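Local coordinates for 2-hydroxyisobutanoyl-CoA mutase large subunit (Aquincola tertiaricarbonis, PDB 4R3U), which serves as the substrate-binding large subunit of a cobalamin-dependent mutase that interconverts 2-hydroxyisobutanoyl-CoA and (3S)-3-hydroxybutanoyl-CoA, at residues 393-396 with 397-401; 420-423 with 424-428. All blocks are in the same frame, centred on the assembly; numbering follows the deposited sequence.

Interaction 1 of 2, residues 393-396 with 397-401; sequences MKMA and LRTQQ
Met395 and Thr399 illustrate how a threonine inside an alpha-helix returns its hydroxyl to the backbone one turn earlier. Met395 O accepts Thr399 OG1 at 2.7 Å and also the amide of the same threonine, the two donors arriving from opposite faces of the carbonyl plane. With OG1 beside its own backbone N and anti to the carbonyl carbon (chi1 -56°), the hydroxyl is turned back along the helix. The regular i to i+4 ladder accounts for the other backbone bonds: Leu397 N to Met393 O and Arg398 N to Lys394 O, each 2.9 Å, and a weak one from Gln400 N to Ala396 O, stretched to 3.5 Å. That last carbonyl also accepts from Thr378.

Among the charged side chains, the aliphatic part of Lys394 does the touching. Its CG lies over one face of the Arg398 guanidinium, displaced toward the rim, 4.1 Å from NH2. The like-charged ends stay apart and share a mate, since Glu485 of the second subunit forms salt bridges with both. At the other end of the same guanidinium, NH1 donates to a lone pair of Gln401 OE1 at 2.8 Å, and Gln120 O takes a further bond from NH1, which probably limits rotation of the group.

The side chain of Met393 lies about 5 Å from the bound 5'-deoxyadenosine, so the helix runs beside the cofactor site. In the barrel, this helix packs Met393, Ala396 and Leu397 on Gln100 of strand 97-102. Met393 also meets helix 107-119, while Met395 and Thr399 rest on helix 357-370.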
loop_
_atom_site.group_PDB
_atom_site.type_symbol
_atom_site.label_atom_id
_atom_site.label_comp_id
_atom_site.label_asym_id
_atom_site.label_seq_id
_atom_site.Cartn_x
_atom_site.Cartn_y
_atom_site.Cartn_z
ATOM N N MET A 393 11.977 -7.064 -8.143
ATOM C CA MET A 393 11.658 -6.068 -9.161
ATOM C C MET A 393 10.302 -6.278 -9.752
ATOM O O MET A 393 9.564 -5.310 -9.927
ATOM C CB MET A 393 12.757 -5.959 -10.230
ATOM C CG MET A 393 14.026 -5.256 -9.729
ATOM S SD MET A 393 13.813 -3.500 -9.254
ATOM C CE MET A 393 13.435 -3.627 -7.486
ATOM N N LYS A 394 9.922 -7.542 -9.988
ATOM C CA LYS A 394 8.598 -7.947 -10.496
ATOM C C LYS A 394 7.514 -7.435 -9.533
ATOM O O LYS A 394 6.562 -6.801 -9.983
ATOM C CB LYS A 394 8.541 -9.459 -10.621
ATOM C CG LYS A 394 7.648 -9.955 -11.757
ATOM C CD LYS A 394 6.996 -11.321 -11.508
ATOM C CE LYS A 394 7.860 -12.450 -11.029
ATOM N NZ LYS A 394 7.067 -13.697 -10.855
ATOM N N MET A 395 7.710 -7.620 -8.196
ATOM C CA MET A 395 6.773 -7.171 -7.155
ATOM C C MET A 395 6.653 -5.642 -7.147
ATOM O O MET A 395 5.530 -5.112 -7.005
ATOM C CB MET A 395 7.170 -7.725 -5.797
ATOM C CG MET A 395 6.265 -7.262 -4.623
ATOM S SD MET A 395 4.531 -7.756 -4.753
ATOM C CE MET A 395 4.674 -9.567 -4.715
ATOM N N ALA A 396 7.794 -4.936 -7.367
ATOM C CA ALA A 396 7.854 -3.482 -7.442
ATOM C C ALA A 396 7.062 -2.981 -8.634
ATOM O O ALA A 396 6.361 -1.987 -8.507
ATOM C CB ALA A 396 9.292 -3.024 -7.509
ATOM N N LEU A 397 7.102 -3.700 -9.769
ATOM C CA LEU A 397 6.313 -3.347 -10.953
ATOM C C LEU A 397 4.817 -3.640 -10.735
ATOM O O LEU A 397 4.000 -2.795 -11.081
ATOM C CB LEU A 397 6.844 -4.055 -12.213
ATOM C CG LEU A 397 8.143 -3.493 -12.779
ATOM C CD1 LEU A 397 8.836 -4.510 -13.678
ATOM C CD2 LEU A 397 7.895 -2.178 -13.513
ATOM N N ARG A 398 4.459 -4.791 -10.102
ATOM C CA ARG A 398 3.066 -5.146 -9.820
ATOM C C ARG A 398 2.405 -4.102 -8.925
ATOM O O ARG A 398 1.217 -3.795 -9.102
ATOM C CB ARG A 398 2.943 -6.564 -9.224
ATOM C CG ARG A 398 3.364 -7.714 -10.139
ATOM C CD ARG A 398 2.490 -7.921 -11.364
ATOM N NE ARG A 398 3.080 -8.922 -12.248
ATOM C CZ ARG A 398 3.816 -8.646 -13.326
ATOM N NH1 ARG A 398 4.053 -7.390 -13.677
ATOM N NH2 ARG A 398 4.319 -9.628 -14.060
ATOM N N THR A 399 3.198 -3.531 -7.996
ATOM C CA THR A 399 2.793 -2.468 -7.078
ATOM C C THR A 399 2.303 -1.263 -7.887
ATOM O O THR A 399 1.187 -0.769 -7.656
ATOM C CB THR A 399 3.970 -2.094 -6.130
ATOM O OG1 THR A 399 4.420 -3.275 -5.445
ATOM C CG2 THR A 399 3.600 -1.015 -5.120
ATOM N N GLN A 400 3.120 -0.821 -8.859
ATOM C CA GLN A 400 2.829 0.319 -9.722
ATOM C C GLN A 400 1.579 0.050 -10.570
ATOM O O GLN A 400 0.687 0.891 -10.647
ATOM C CB GLN A 400 4.066 0.653 -10.594
ATOM C CG GLN A 400 5.198 1.322 -9.814
ATOM C CD GLN A 400 6.268 1.925 -10.710
ATOM O OE1 GLN A 400 6.016 2.855 -11.491
ATOM N NE2 GLN A 400 7.507 1.449 -10.587
ATOM N N GLN A 401 1.535 -1.133 -11.204
ATOM C CA GLN A 401 0.451 -1.626 -12.079
ATOM C C GLN A 401 -0.889 -1.749 -11.356
ATOM O O GLN A 401 -1.891 -1.490 -11.979
ATOM C CB GLN A 401 0.853 -2.943 -12.737
ATOM C CG GLN A 401 2.083 -2.770 -13.649
ATOM C CD GLN A 401 2.868 -4.049 -13.838
ATOM O OE1 GLN A 401 2.650 -5.074 -13.166
ATOM N NE2 GLN A 401 3.816 -4.012 -14.747
#

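Interaction 2 of 2, residues 420-423 with 424-428; sequences YYVE and ALTTE
Tyr421 and Leu425 meet one turn apart in the first two turns of helix 420-442, an alpha-helical i to i+4 pairing. The two side chains run alongside each other in the same direction, and the CD2 branch of the leucine makes the touch: it lies 3.6 Å from Tyr421 CE1 and 3.4 Å from Tyr421 OH, approaching the ring obliquely. Both have CG anti to the backbone N (chi1 171° for the tyrosine, -156° for the leucine), which sends them off the helix on one side.

A second pairing, polar this time, joins Val422 to Thr426. Val422 O is gripped twice by the threonine, by its amide at 2.8 Å and by OG1 at 2.6 Å, the hydroxyl standing above the carbonyl plane instead of on a lone pair. Replacing Thr426 by a valine would probably leave Val422 O with the amide alone from this residue and deprive Arg314 of a weak hydrogen-bonding partner. Amides of Ala424 and Leu425 continue the ladder, bonding to Tyr420 O and Tyr421 O, and Thr427 N bonds to Glu423 O at 3.0 Å.

Further out, the chain of Glu423 bends at chi2 (-58°), and its OE2 accepts from Gly418 N, just ahead of the helix, and forms a salt bridge with Arg314. Arg314 belongs to helix 306-327, on which Val422 packs against Phe307, and Leu425 and Thr426 against Ala311. Tyr421 also meets the ring of Tyr61, in a loop, and Val412 of the second subunit packs against it. One residue beyond Thr426, the hydroxyl oxygen OG1 of Thr427 accepts a hydrogen bond from Arg318 NH1.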
loop_
_atom_site.group_PDB
_atom_site.type_symbol
_atom_site.label_atom_id
_atom_site.label_comp_id
_atom_site.label_asym_id
_atom_site.label_seq_id
_atom_site.Cartn_x
_atom_site.Cartn_y
_atom_site.Cartn_z
ATOM N N TYR A 420 -7.909 20.744 2.683
ATOM C CA TYR A 420 -7.492 21.804 3.589
ATOM C C TYR A 420 -6.080 21.592 4.146
ATOM O O TYR A 420 -5.273 22.513 4.125
ATOM C CB TYR A 420 -8.530 22.015 4.688
ATOM C CG TYR A 420 -9.950 22.206 4.197
ATOM C CD1 TYR A 420 -10.239 23.086 3.151
ATOM C CD2 TYR A 420 -11.015 21.556 4.818
ATOM C CE1 TYR A 420 -11.550 23.288 2.720
ATOM C CE2 TYR A 420 -12.332 21.780 4.422
ATOM C CZ TYR A 420 -12.596 22.646 3.374
ATOM O OH TYR A 420 -13.902 22.810 2.983
ATOM N N TYR A 421 -5.765 20.357 4.539
ATOM C CA TYR A 421 -4.472 19.961 5.074
ATOM C C TYR A 421 -3.391 20.010 4.003
ATOM O O TYR A 421 -2.378 20.692 4.212
ATOM C CB TYR A 421 -4.569 18.577 5.768
ATOM C CG TYR A 421 -3.250 17.954 6.191
ATOM C CD1 TYR A 421 -2.244 18.726 6.785
ATOM C CD2 TYR A 421 -3.020 16.587 6.043
ATOM C CE1 TYR A 421 -1.017 18.169 7.141
ATOM C CE2 TYR A 421 -1.805 16.013 6.422
ATOM C CZ TYR A 421 -0.798 16.812 6.954
ATOM O OH TYR A 421 0.414 16.258 7.307
ATOM N N VAL A 422 -3.598 19.315 2.854
ATOM C CA VAL A 422 -2.600 19.253 1.785
ATOM C C VAL A 422 -2.338 20.653 1.249
ATOM O O VAL A 422 -1.175 21.032 1.096
ATOM C CB VAL A 422 -2.928 18.183 0.697
ATOM C CG1 VAL A 422 -1.854 18.116 -0.408
ATOM C CG2 VAL A 422 -3.139 16.806 1.321
ATOM N N GLU A 423 -3.393 21.464 1.077
ATOM C CA GLU A 423 -3.236 22.845 0.607
ATOM C C GLU A 423 -2.459 23.760 1.551
ATOM O O GLU A 423 -1.591 24.497 1.087
ATOM C CB GLU A 423 -4.549 23.468 0.111
ATOM C CG GLU A 423 -5.152 22.798 -1.122
ATOM C CD GLU A 423 -4.358 22.685 -2.414
ATOM O OE1 GLU A 423 -3.210 23.177 -2.490
ATOM O OE2 GLU A 423 -4.904 22.084 -3.366
ATOM N N ALA A 424 -2.713 23.658 2.870
ATOM C CA ALA A 424 -2.027 24.417 3.918
ATOM C C ALA A 424 -0.570 23.988 4.017
ATOM O O ALA A 424 0.316 24.845 4.107
ATOM C CB ALA A 424 -2.727 24.211 5.253
ATOM N N LEU A 425 -0.316 22.658 3.966
ATOM C CA LEU A 425 1.036 22.106 4.000
ATOM C C LEU A 425 1.826 22.460 2.733
ATOM O O LEU A 425 3.004 22.813 2.852
ATOM C CB LEU A 425 0.991 20.585 4.245
ATOM C CG LEU A 425 2.243 19.934 4.867
ATOM C CD1 LEU A 425 2.764 20.721 6.108
ATOM C CD2 LEU A 425 1.974 18.485 5.210
ATOM N N THR A 426 1.166 22.413 1.530
ATOM C CA THR A 426 1.776 22.824 0.253
ATOM C C THR A 426 2.253 24.289 0.393
ATOM O O THR A 426 3.393 24.615 0.035
ATOM C CB THR A 426 0.762 22.690 -0.909
ATOM O OG1 THR A 426 0.337 21.328 -1.023
ATOM C CG2 THR A 426 1.306 23.214 -2.246
ATOM N N THR A 427 1.384 25.147 0.966
ATOM C CA THR A 427 1.691 26.569 1.170
ATOM C C THR A 427 2.820 26.820 2.197
ATOM O O THR A 427 3.630 27.733 2.001
ATOM C CB THR A 427 0.393 27.372 1.347
ATOM O OG1 THR A 427 -0.412 27.205 0.162
ATOM C CG2 THR A 427 0.651 28.838 1.616
ATOM N N GLU A 428 2.855 26.009 3.271
ATOM C CA GLU A 428 3.863 26.053 4.335
ATOM C C GLU A 428 5.220 25.679 3.745
ATOM O O GLU A 428 6.188 26.421 3.933
ATOM C CB GLU A 428 3.481 25.137 5.513
ATOM C CG GLU A 428 2.925 25.892 6.706
ATOM C CD GLU A 428 3.922 26.819 7.394
ATOM O OE1 GLU A 428 3.846 28.048 7.159
ATOM O OE2 GLU A 428 4.784 26.318 8.156
#

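In the fold
Followed from the N terminus, the chain meets interaction 1 in helix 390-405, finishes it, and only then enters helix 420-442, where interaction 2 lies. The two are in series and neither nest nor cross; each spans adjoining turns of one helix, so neither closes a loop between distant parts of the chain. The centres of interaction 1 and interaction 2 are about 30 Å apart, and the two do not touch. Interaction 1 joins the barrel's strand layer to the helices around it, near the bound 5'-deoxyadenosine, whereas interaction 2 lies on helix 306-327, away from the substrate and cobalamin pockets. Both reach the second subunit, so the two consecutive helices join different parts of the barrel to the same neighbouring copy.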